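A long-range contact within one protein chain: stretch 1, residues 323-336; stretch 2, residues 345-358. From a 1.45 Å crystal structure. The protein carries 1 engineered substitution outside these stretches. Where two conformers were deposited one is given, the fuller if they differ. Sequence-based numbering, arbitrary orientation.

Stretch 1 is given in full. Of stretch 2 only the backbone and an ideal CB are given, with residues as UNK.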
ATOM      1  N   SER A 323      38.282   1.962  -9.512  1.00 24.43           N
ATOM      2  CA  SER A 323      37.192   1.808  -8.550  0.54 23.24           C
ATOM      3  C   SER A 323      35.889   1.509  -9.289  1.00 22.38           C
ATOM      4  O   SER A 323      35.090   0.705  -8.821  1.00 19.29           O
ATOM      5  CB  SER A 323      37.090   3.042  -7.630  0.54 23.83           C
ATOM      6  OG  SER A 323      36.871   4.254  -8.342  0.54 23.46           O
ATOM      7  N   ALA A 324      35.683   2.151 -10.437  1.00 22.49           N
ATOM      8  CA  ALA A 324      34.503   1.877 -11.265  1.00 22.37           C
ATOM      9  C   ALA A 324      34.436   0.397 -11.676  1.00 19.14           C
ATOM     10  O   ALA A 324      33.373  -0.250 -11.569  1.00 17.59           O
ATOM     11  CB  ALA A 324      34.460   2.801 -12.503  1.00 25.00           C
ATOM     12  N   ALA A 325      35.570  -0.161 -12.100  1.00 18.44           N
ATOM     13  CA  ALA A 325      35.600  -1.567 -12.496  1.00 17.04           C
ATOM     14  C   ALA A 325      35.256  -2.483 -11.312  1.00 16.16           C
ATOM     15  O   ALA A 325      34.609  -3.523 -11.490  1.00 16.23           O
ATOM     16  CB  ALA A 325      36.989  -1.935 -13.108  1.00 18.08           C
ATOM     17  N   GLU A 326      35.795  -2.152 -10.156  1.00 15.21           N
ATOM     18  CA  GLU A 326      35.525  -2.966  -8.964  1.00 15.42           C
ATOM     19  C   GLU A 326      34.030  -2.909  -8.593  1.00 13.93           C
ATOM     20  O   GLU A 326      33.487  -3.928  -8.176  1.00 13.76           O
ATOM     21  CB  GLU A 326      36.374  -2.532  -7.775  1.00 17.56           C
ATOM     22  CG  GLU A 326      36.250  -3.390  -6.536  1.00 20.34           C
ATOM     23  CD  GLU A 326      36.869  -4.791  -6.639  1.00 23.66           C
ATOM     24  OE1 GLU A 326      36.597  -5.631  -5.746  1.00 26.62           O
ATOM     25  OE2 GLU A 326      37.584  -5.080  -7.602  1.00 24.21           O
ATOM     26  N   ALA A 327      33.391  -1.736  -8.739  1.00 13.10           N
ATOM     27  CA  ALA A 327      31.958  -1.612  -8.493  1.00 12.45           C
ATOM     28  C   ALA A 327      31.224  -2.529  -9.451  1.00 12.59           C
ATOM     29  O   ALA A 327      30.293  -3.243  -9.021  1.00 12.71           O
ATOM     30  CB  ALA A 327      31.463  -0.166  -8.634  1.00 13.67           C
ATOM     31  N   VAL A 328      31.624  -2.507 -10.731  1.00 11.72           N
ATOM     32  CA  VAL A 328      30.985  -3.359 -11.707  1.00 11.51           C
ATOM     33  C   VAL A 328      31.163  -4.841 -11.379  1.00 12.06           C
ATOM     34  O   VAL A 328      30.247  -5.679 -11.538  1.00 12.11           O
ATOM     35  CB  VAL A 328      31.438  -3.021 -13.137  1.00 12.87           C
ATOM     36  CG1 VAL A 328      30.890  -4.047 -14.124  1.00 13.51           C
ATOM     37  CG2 VAL A 328      30.967  -1.614 -13.493  1.00 14.11           C
ATOM     38  N   LYS A 329      32.358  -5.211 -10.897  1.00 11.79           N
ATOM     39  CA  LYS A 329      32.541  -6.585 -10.465  1.00 11.64           C
ATOM     40  C   LYS A 329      31.560  -6.978  -9.327  1.00 10.77           C
ATOM     41  O   LYS A 329      31.035  -8.111  -9.333  1.00 11.21           O
ATOM     42  CB  LYS A 329      33.976  -6.756  -9.956  1.00 13.66           C
ATOM     43  CG  LYS A 329      34.291  -8.153  -9.551  1.00 15.59           C
ATOM     44  CD  LYS A 329      35.702  -8.217  -8.906  1.00 18.42           C
ATOM     45  CE  LYS A 329      36.003  -9.652  -8.410  1.00 22.07           C
ATOM     46  NZ  LYS A 329      37.368  -9.837  -7.785  1.00 24.33           N
ATOM     47  N   MET A 330      31.408  -6.110  -8.311  1.00 10.07           N
ATOM     48  CA  MET A 330      30.487  -6.419  -7.207  1.00 10.54           C
ATOM     49  C   MET A 330      29.075  -6.611  -7.766  1.00  9.99           C
ATOM     50  O   MET A 330      28.386  -7.557  -7.373  1.00 10.28           O
ATOM     51  CB  MET A 330      30.518  -5.295  -6.177  1.00 11.75           C
ATOM     52  CG  MET A 330      31.822  -5.141  -5.448  1.00 12.89           C
ATOM     53  SD  MET A 330      32.308  -6.637  -4.523  1.00 15.73           S
ATOM     54  CE  MET A 330      33.489  -7.412  -5.707  1.00 18.46           C
ATOM     55  N   LEU A 331      28.662  -5.727  -8.698  1.00  8.33           N
ATOM     56  CA  LEU A 331      27.305  -5.809  -9.228  1.00  9.49           C
ATOM     57  C   LEU A 331      27.109  -7.072 -10.075  1.00  9.83           C
ATOM     58  O   LEU A 331      26.019  -7.641 -10.158  1.00  9.76           O
ATOM     59  CB  LEU A 331      26.995  -4.538  -9.998  1.00 10.94           C
ATOM     60  CG  LEU A 331      26.828  -3.296  -9.088  1.00 11.16           C
ATOM     61  CD1 LEU A 331      27.001  -2.044  -9.936  1.00 13.16           C
ATOM     62  CD2 LEU A 331      25.391  -3.224  -8.457  1.00 10.55           C
ATOM     63  N   THR A 332      28.194  -7.494 -10.747  1.00 10.11           N
ATOM     64  CA  THR A 332      28.182  -8.740 -11.486  1.00 10.79           C
ATOM     65  C   THR A 332      28.020  -9.958 -10.554  1.00 10.29           C
ATOM     66  O   THR A 332      27.257 -10.892 -10.875  1.00 10.39           O
ATOM     67  CB  THR A 332      29.454  -8.830 -12.337  1.00 11.40           C
ATOM     68  OG1 THR A 332      29.461  -7.731 -13.260  1.00 12.91           O
ATOM     69  CG2 THR A 332      29.415 -10.125 -13.118  1.00 11.76           C
ATOM     70  N   LEU A 333      28.700  -9.946  -9.409  1.00  9.27           N
ATOM     71  CA  LEU A 333      28.458 -11.011  -8.441  1.00  9.67           C
ATOM     72  C   LEU A 333      26.978 -11.065  -8.012  1.00  9.59           C
ATOM     73  O   LEU A 333      26.430 -12.144  -7.846  1.00 10.19           O
ATOM     74  CB  LEU A 333      29.338 -10.854  -7.205  1.00 11.52           C
ATOM     75  CG  LEU A 333      30.834 -11.035  -7.488  1.00 14.15           C
ATOM     76  CD1 LEU A 333      31.671 -10.706  -6.253  1.00 16.47           C
ATOM     77  CD2 LEU A 333      31.080 -12.466  -7.877  1.00 15.52           C
ATOM     78  N   LEU A 334      26.368  -9.898  -7.783  1.00  8.67           N
ATOM     79  CA  LEU A 334      24.956  -9.849  -7.391  1.00  8.04           C
ATOM     80  C   LEU A 334      24.079 -10.390  -8.519  1.00  8.00           C
ATOM     81  O   LEU A 334      23.185 -11.203  -8.256  1.00  8.95           O
ATOM     82  CB  LEU A 334      24.573  -8.416  -7.039  1.00  7.69           C
ATOM     83  CG  LEU A 334      25.140  -7.972  -5.682  1.00  8.00           C
ATOM     84  CD1 LEU A 334      25.120  -6.458  -5.519  1.00 10.05           C
ATOM     85  CD2 LEU A 334      24.338  -8.611  -4.471  1.00 10.17           C
ATOM     86  N   LYS A 335      24.310  -9.955  -9.757  1.00  8.45           N
ATOM     87  CA  LYS A 335      23.417 -10.333 -10.810  1.00 10.46           C
ATOM     88  C   LYS A 335      23.554 -11.804 -11.188  1.00 10.23           C
ATOM     89  O   LYS A 335      22.572 -12.420 -11.606  1.00 11.83           O
ATOM     90  CB  LYS A 335      23.564  -9.368 -12.002  1.00 14.13           C
ATOM     91  CG  LYS A 335      24.565  -9.691 -12.950  1.00 17.39           C
ATOM     92  CD  LYS A 335      24.588  -8.645 -14.115  1.00 19.86           C
ATOM     93  CE  LYS A 335      25.392  -9.230 -15.262  1.00 21.69           C
ATOM     94  NZ  LYS A 335      25.562  -8.268 -16.308  1.00 22.52           N
ATOM     95  N   GLU A 336      24.743 -12.373 -11.013  1.00 11.02           N
ATOM     96  CA  GLU A 336      24.962 -13.739 -11.446  1.00 13.72           C
ATOM     97  C   GLU A 336      24.738 -14.770 -10.367  1.00 13.08           C
ATOM     98  O   GLU A 336      24.375 -15.905 -10.669  1.00 16.02           O
ATOM     99  CB  GLU A 336      26.380 -13.912 -12.055  1.00 18.15           C
ATOM    100  CG  GLU A 336      26.546 -13.093 -13.353  1.00 20.87           C
ATOM    101  CD  GLU A 336      27.839 -13.268 -14.043  1.00 25.93           C
ATOM    102  OE1 GLU A 336      28.768 -13.828 -13.416  1.00 27.19           O
ATOM    103  OE2 GLU A 336      27.906 -12.849 -15.235  1.00 28.17           O
ATOM    104  N   UNK A 345      18.027  -4.314 -12.106  1.00  6.81           N
ATOM    105  CA  UNK A 345      18.458  -3.166 -11.323  1.00  7.14           C
ATOM    106  C   UNK A 345      19.991  -3.132 -11.187  1.00  7.47           C
ATOM    107  O   UNK A 345      20.619  -2.063 -11.328  1.00  8.28           O
ATOM    108  CB  UNK A 345      17.802  -3.197  -9.941  1.00  7.14           C
ATOM    109  N   UNK A 346      20.616  -4.286 -10.950  1.00  7.06           N
ATOM    110  CA  UNK A 346      22.099  -4.288 -10.914  1.00  7.41           C
ATOM    111  C   UNK A 346      22.657  -3.829 -12.280  1.00  7.84           C
ATOM    112  O   UNK A 346      23.647  -3.079 -12.296  1.00  9.70           O
ATOM    113  CB  UNK A 346      22.629  -5.680 -10.565  1.00  7.41           C
ATOM    114  N   UNK A 347      22.028  -4.220 -13.387  1.00  8.42           N
ATOM    115  CA  UNK A 347      22.563  -3.830 -14.697  0.55 10.15           C
ATOM    116  C   UNK A 347      22.334  -2.333 -14.918  1.00 10.98           C
ATOM    117  O   UNK A 347      23.165  -1.683 -15.543  1.00 11.41           O
ATOM    118  CB  UNK A 347      21.912  -4.644 -15.817  0.55 10.15           C
ATOM    119  N   UNK A 348      21.221  -1.804 -14.402  1.00 10.63           N
ATOM    120  CA  UNK A 348      20.979  -0.337 -14.459  1.00 10.30           C
ATOM    121  C   UNK A 348      22.113   0.397 -13.693  1.00 10.09           C
ATOM    122  O   UNK A 348      22.657   1.413 -14.176  1.00 11.10           O
ATOM    123  CB  UNK A 348      19.615   0.012 -13.861  1.00 10.30           C
ATOM    124  N   UNK A 349      22.499  -0.120 -12.518  1.00 10.82           N
ATOM    125  CA  UNK A 349      23.598   0.473 -11.756  1.00 11.86           C
ATOM    126  C   UNK A 349      24.895   0.373 -12.545  1.00 11.07           C
ATOM    127  O   UNK A 349      25.645   1.340 -12.609  1.00 12.69           O
ATOM    128  CB  UNK A 349      23.748  -0.211 -10.396  1.00 11.86           C
ATOM    129  N   UNK A 350      25.163  -0.787 -13.152  1.00 10.77           N
ATOM    130  CA  UNK A 350      26.372  -0.930 -14.014  1.00 11.93           C
ATOM    131  C   UNK A 350      26.342   0.112 -15.138  1.00 13.44           C
ATOM    132  O   UNK A 350      27.368   0.741 -15.419  1.00 13.57           O
ATOM    133  CB  UNK A 350      26.455  -2.337 -14.609  1.00 11.93           C
ATOM    134  N   UNK A 351      25.198   0.341 -15.761  1.00 14.20           N
ATOM    135  CA  UNK A 351      25.114   1.323 -16.851  0.53 15.33           C
ATOM    136  C   UNK A 351      25.400   2.726 -16.327  1.00 15.98           C
ATOM    137  O   UNK A 351      26.069   3.512 -16.982  1.00 17.30           O
ATOM    138  CB  UNK A 351      23.736   1.279 -17.514  0.53 15.33           C
ATOM    139  N   UNK A 352      24.896   3.034 -15.128  1.00 15.78           N
ATOM    140  CA  UNK A 352      25.108   4.372 -14.544  1.00 16.11           C
ATOM    141  C   UNK A 352      26.581   4.578 -14.227  1.00 16.42           C
ATOM    142  O   UNK A 352      27.138   5.632 -14.523  1.00 18.01           O
ATOM    143  CB  UNK A 352      24.267   4.556 -13.279  1.00 16.11           C
ATOM    144  N   UNK A 353      27.216   3.557 -13.658  1.00 15.76           N
ATOM    145  CA  UNK A 353      28.625   3.642 -13.287  1.00 17.10           C
ATOM    146  C   UNK A 353      29.519   3.734 -14.538  1.00 17.74           C
ATOM    147  O   UNK A 353      30.500   4.507 -14.609  1.00 18.79           O
ATOM    148  CB  UNK A 353      29.020   2.431 -12.439  1.00 17.10           C
ATOM    149  N   UNK A 354      29.171   2.963 -15.553  1.00 18.47           N
ATOM    150  CA  UNK A 354      29.899   2.978 -16.810  1.00 19.94           C
ATOM    151  C   UNK A 354      29.762   4.361 -17.512  1.00 21.39           C
ATOM    152  O   UNK A 354      30.743   4.895 -18.034  1.00 22.41           O
ATOM    153  CB  UNK A 354      29.388   1.858 -17.718  1.00 19.94           C
ATOM    154  N   UNK A 355      28.561   4.954 -17.475  1.00 21.32           N
ATOM    155  CA  UNK A 355      28.372   6.282 -18.048  1.00 22.29           C
ATOM    156  C   UNK A 355      29.161   7.299 -17.250  1.00 23.66           C
ATOM    157  O   UNK A 355      29.775   8.211 -17.815  1.00 24.27           O
ATOM    158  CB  UNK A 355      26.890   6.660 -18.082  1.00 22.29           C
ATOM    159  N   UNK A 356      29.105   7.184 -15.925  1.00 24.36           N
ATOM    160  CA  UNK A 356      29.807   8.142 -15.075  1.00 26.55           C
ATOM    161  C   UNK A 356      31.316   8.096 -15.332  1.00 26.26           C
ATOM    162  O   UNK A 356      31.986   9.140 -15.410  1.00 26.00           O
ATOM    163  CB  UNK A 356      29.512   7.860 -13.600  1.00 26.55           C
ATOM    164  N   UNK A 357      31.842   6.872 -15.429  1.00 26.94           N
ATOM    165  CA  UNK A 357      33.269   6.638 -15.684  1.00 27.01           C
ATOM    166  C   UNK A 357      33.668   7.140 -17.060  1.00 28.82           C
ATOM    167  O   UNK A 357      34.775   7.680 -17.236  1.00 29.91           O
ATOM    168  CB  UNK A 357      33.601   5.150 -15.557  1.00 27.01           C
ATOM    169  N   UNK A 358      32.768   6.982 -18.027  1.00 29.32           N
ATOM    170  CA  UNK A 358      33.011   7.485 -19.379  1.00 30.41           C
ATOM    171  C   UNK A 358      33.046   9.008 -19.314  1.00 31.77           C
ATOM    172  O   UNK A 358      33.880   9.660 -19.960  1.00 31.75           O
ATOM    173  CB  UNK A 358      31.942   6.998 -20.359  1.00 30.41           C
TER

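The two helices run nearly antiparallel, their axes at 166° and 9.3 Å apart at closest approach. Helical phi/psi values throughout stretch 2 give no call for glycine, and the N-H to O=C bonds from 349 on disfavour proline.

At 345 CA-to-CB points sideways, with nothing of stretch 1 within 5.5 Å of the ideal CB, so the choice is loose; the residue is Tyr 345, which makes no contact.

Position 346 points toward stretch 1. Its ideal CB lies 3.9 Å from Leu 331 O and 4.1 Å from Lys 335 CB, with Leu 334 CB also near, so a broad apolar or aromatic side chain would suit. It is Trp 346, chi1 m. Leu 334 CB sits 3.6 Å from the centroid of its five-membered ring and 12° off the normal, a CH-pi contact over one face, while Leu 331 CD2 packs 3.6 Å from Trp 346 CE3.

Position 347 points sideways, but its ideal CB is 5.1 Å from Lys 335 CD, and the extended lysine offers a positive charge. An acidic or polar side chain long enough to return would fit. Glu 347 does so: Lys 335 NZ donates to Glu 347 OE2 at 3.1 Å in a salt bridge.

Position 348 is out of reach and unconstrained by stretch 1; it is Tyr 348.

At 349 the ideal CB is 3.8 Å from Leu 331 CD1, favouring an aliphatic beginning whatever the end. Arg 349 supplies it.

Position 350 points sideways, yet Val 328 CG2 and Leu 331 CD1 each lie 4.7 Å from its ideal CB. Leucine, isoleucine or methionine could reach the groove. Ile 350 fits among Val 328, Leu 331, Thr 332 and Lys 335 as a knob into a hole, its CG1 3.7 Å from Leu 331 CB.

Position 351 points away and 352 is out of reach, so polar residues are acceptable; they are Arg 351 and Gln 352.

Position 353 points toward Ala 324, Ala 327 and Val 328. The small alanines leave room for a branched or long aliphatic residue. Ile 353 is a knob among these three and Leu 331, its CD1 3.5 Å from Leu 331 CD1 and 3.8 Å from Ala 327 CB.

At 354, sideways with no near neighbour, small or polar residues suffice; it is Thr 354.

At 355, 356 and 358 stretch 1 is out of reach, so almost any helix-tolerant residue would do; they are Ala 355, Ser 356 and Ala 358. At 357 the ideal CB is already 3.9 Å from Ala 324 CB, so a small residue suffices: Ala 357 makes that methyl contact.

Stretch 2 (345-358) YWEYRIRQITASAA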
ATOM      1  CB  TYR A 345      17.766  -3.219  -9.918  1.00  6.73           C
ATOM      2  CG  TYR A 345      18.355  -2.160  -8.992  1.00  7.70           C
ATOM      3  CD1 TYR A 345      18.148  -0.775  -9.241  1.00  9.26           C
ATOM      4  CD2 TYR A 345      19.155  -2.528  -7.917  1.00  8.10           C
ATOM      5  CE1 TYR A 345      18.746   0.183  -8.442  1.00  8.89           C
ATOM      6  CE2 TYR A 345      19.755  -1.559  -7.097  1.00  9.22           C
ATOM      7  CZ  TYR A 345      19.541  -0.230  -7.382  1.00  9.67           C
ATOM      8  OH  TYR A 345      20.145   0.729  -6.595  1.00 11.27           O
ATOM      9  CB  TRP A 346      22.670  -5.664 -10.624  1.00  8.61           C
ATOM     10  CG  TRP A 346      22.073  -6.309  -9.346  1.00  8.25           C
ATOM     11  CD1 TRP A 346      21.627  -7.585  -9.250  1.00  8.80           C
ATOM     12  CD2 TRP A 346      21.920  -5.727  -8.011  1.00  8.07           C
ATOM     13  NE1 TRP A 346      21.170  -7.859  -7.952  1.00  8.48           N
ATOM     14  CE2 TRP A 346      21.363  -6.745  -7.172  1.00  8.33           C
ATOM     15  CE3 TRP A 346      22.193  -4.459  -7.443  1.00  7.67           C
ATOM     16  CZ2 TRP A 346      21.059  -6.521  -5.821  1.00  8.20           C
ATOM     17  CZ3 TRP A 346      21.906  -4.255  -6.094  1.00  9.01           C
ATOM     18  CH2 TRP A 346      21.332  -5.258  -5.308  1.00  9.20           C
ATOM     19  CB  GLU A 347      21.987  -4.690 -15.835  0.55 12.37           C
ATOM     20  CG  GLU A 347      22.474  -6.139 -15.788  0.55 14.96           C
ATOM     21  CD  GLU A 347      21.958  -7.062 -16.911  0.55 17.67           C
ATOM     22  OE1 GLU A 347      20.988  -6.724 -17.627  0.55 18.83           O
ATOM     23  OE2 GLU A 347      22.502  -8.169 -17.030  0.55 18.33           O
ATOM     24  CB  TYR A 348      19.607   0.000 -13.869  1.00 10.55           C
ATOM     25  CG  TYR A 348      19.332   1.456 -13.661  1.00 11.93           C
ATOM     26  CD1 TYR A 348      19.000   2.258 -14.739  1.00 13.40           C
ATOM     27  CD2 TYR A 348      19.348   2.031 -12.373  1.00 12.44           C
ATOM     28  CE1 TYR A 348      18.704   3.610 -14.573  1.00 14.68           C
ATOM     29  CE2 TYR A 348      19.064   3.391 -12.197  1.00 14.06           C
ATOM     30  CZ  TYR A 348      18.723   4.174 -13.296  1.00 15.38           C
ATOM     31  OH  TYR A 348      18.446   5.522 -13.142  1.00 17.39           O
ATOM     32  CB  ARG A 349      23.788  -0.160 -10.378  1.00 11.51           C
ATOM     33  CG  ARG A 349      22.608   0.146  -9.425  1.00 12.44           C
ATOM     34  CD  ARG A 349      22.653   1.616  -8.940  1.00 14.70           C
ATOM     35  NE  ARG A 349      23.816   1.802  -8.073  1.00 16.16           N
ATOM     36  CZ  ARG A 349      24.715   2.778  -8.183  1.00 19.23           C
ATOM     37  NH1 ARG A 349      24.633   3.692  -9.171  1.00 20.02           N
ATOM     38  NH2 ARG A 349      25.720   2.846  -7.297  1.00 20.13           N
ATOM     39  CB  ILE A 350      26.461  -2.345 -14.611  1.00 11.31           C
ATOM     40  CG1 ILE A 350      26.748  -3.354 -13.476  1.00 11.99           C
ATOM     41  CG2 ILE A 350      27.574  -2.406 -15.676  1.00 11.69           C
ATOM     42  CD1 ILE A 350      26.625  -4.825 -13.844  1.00 12.41           C
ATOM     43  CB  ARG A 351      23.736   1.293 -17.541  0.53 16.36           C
ATOM     44  CG  ARG A 351      23.458  -0.020 -18.267  0.53 17.50           C
ATOM     45  CD  ARG A 351      22.349   0.072 -19.343  0.53 19.19           C
ATOM     46  NE  ARG A 351      21.065   0.516 -18.819  0.53 19.66           N
ATOM     47  CZ  ARG A 351      20.157  -0.288 -18.258  0.53 19.05           C
ATOM     48  NH1 ARG A 351      20.425  -1.569 -18.153  0.53 18.96           N
ATOM     49  NH2 ARG A 351      18.981   0.194 -17.803  0.53 17.97           N
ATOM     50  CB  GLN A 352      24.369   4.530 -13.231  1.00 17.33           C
ATOM     51  CG  GLN A 352      22.838   4.656 -13.334  1.00 17.54           C
ATOM     52  CD  GLN A 352      22.218   5.024 -11.994  1.00 19.22           C
ATOM     53  OE1 GLN A 352      22.422   4.334 -10.994  1.00 19.84           O
ATOM     54  NE2 GLN A 352      21.450   6.121 -11.970  1.00 21.00           N
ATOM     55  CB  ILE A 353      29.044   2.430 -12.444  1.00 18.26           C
ATOM     56  CG1 ILE A 353      28.286   2.460 -11.114  1.00 19.50           C
ATOM     57  CG2 ILE A 353      30.609   2.425 -12.300  1.00 17.84           C
ATOM     58  CD1 ILE A 353      28.369   1.177 -10.296  1.00 20.63           C
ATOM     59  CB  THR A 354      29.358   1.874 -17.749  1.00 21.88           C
ATOM     60  OG1 THR A 354      29.532   0.594 -17.134  1.00 22.63           O
ATOM     61  CG2 THR A 354      30.093   1.907 -19.098  1.00 22.63           C
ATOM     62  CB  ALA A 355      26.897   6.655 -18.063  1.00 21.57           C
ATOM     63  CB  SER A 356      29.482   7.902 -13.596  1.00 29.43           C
ATOM     64  OG  SER A 356      30.362   8.682 -12.800  1.00 32.60           O
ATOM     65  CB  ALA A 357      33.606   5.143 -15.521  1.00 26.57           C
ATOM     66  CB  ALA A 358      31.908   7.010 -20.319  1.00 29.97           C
TER
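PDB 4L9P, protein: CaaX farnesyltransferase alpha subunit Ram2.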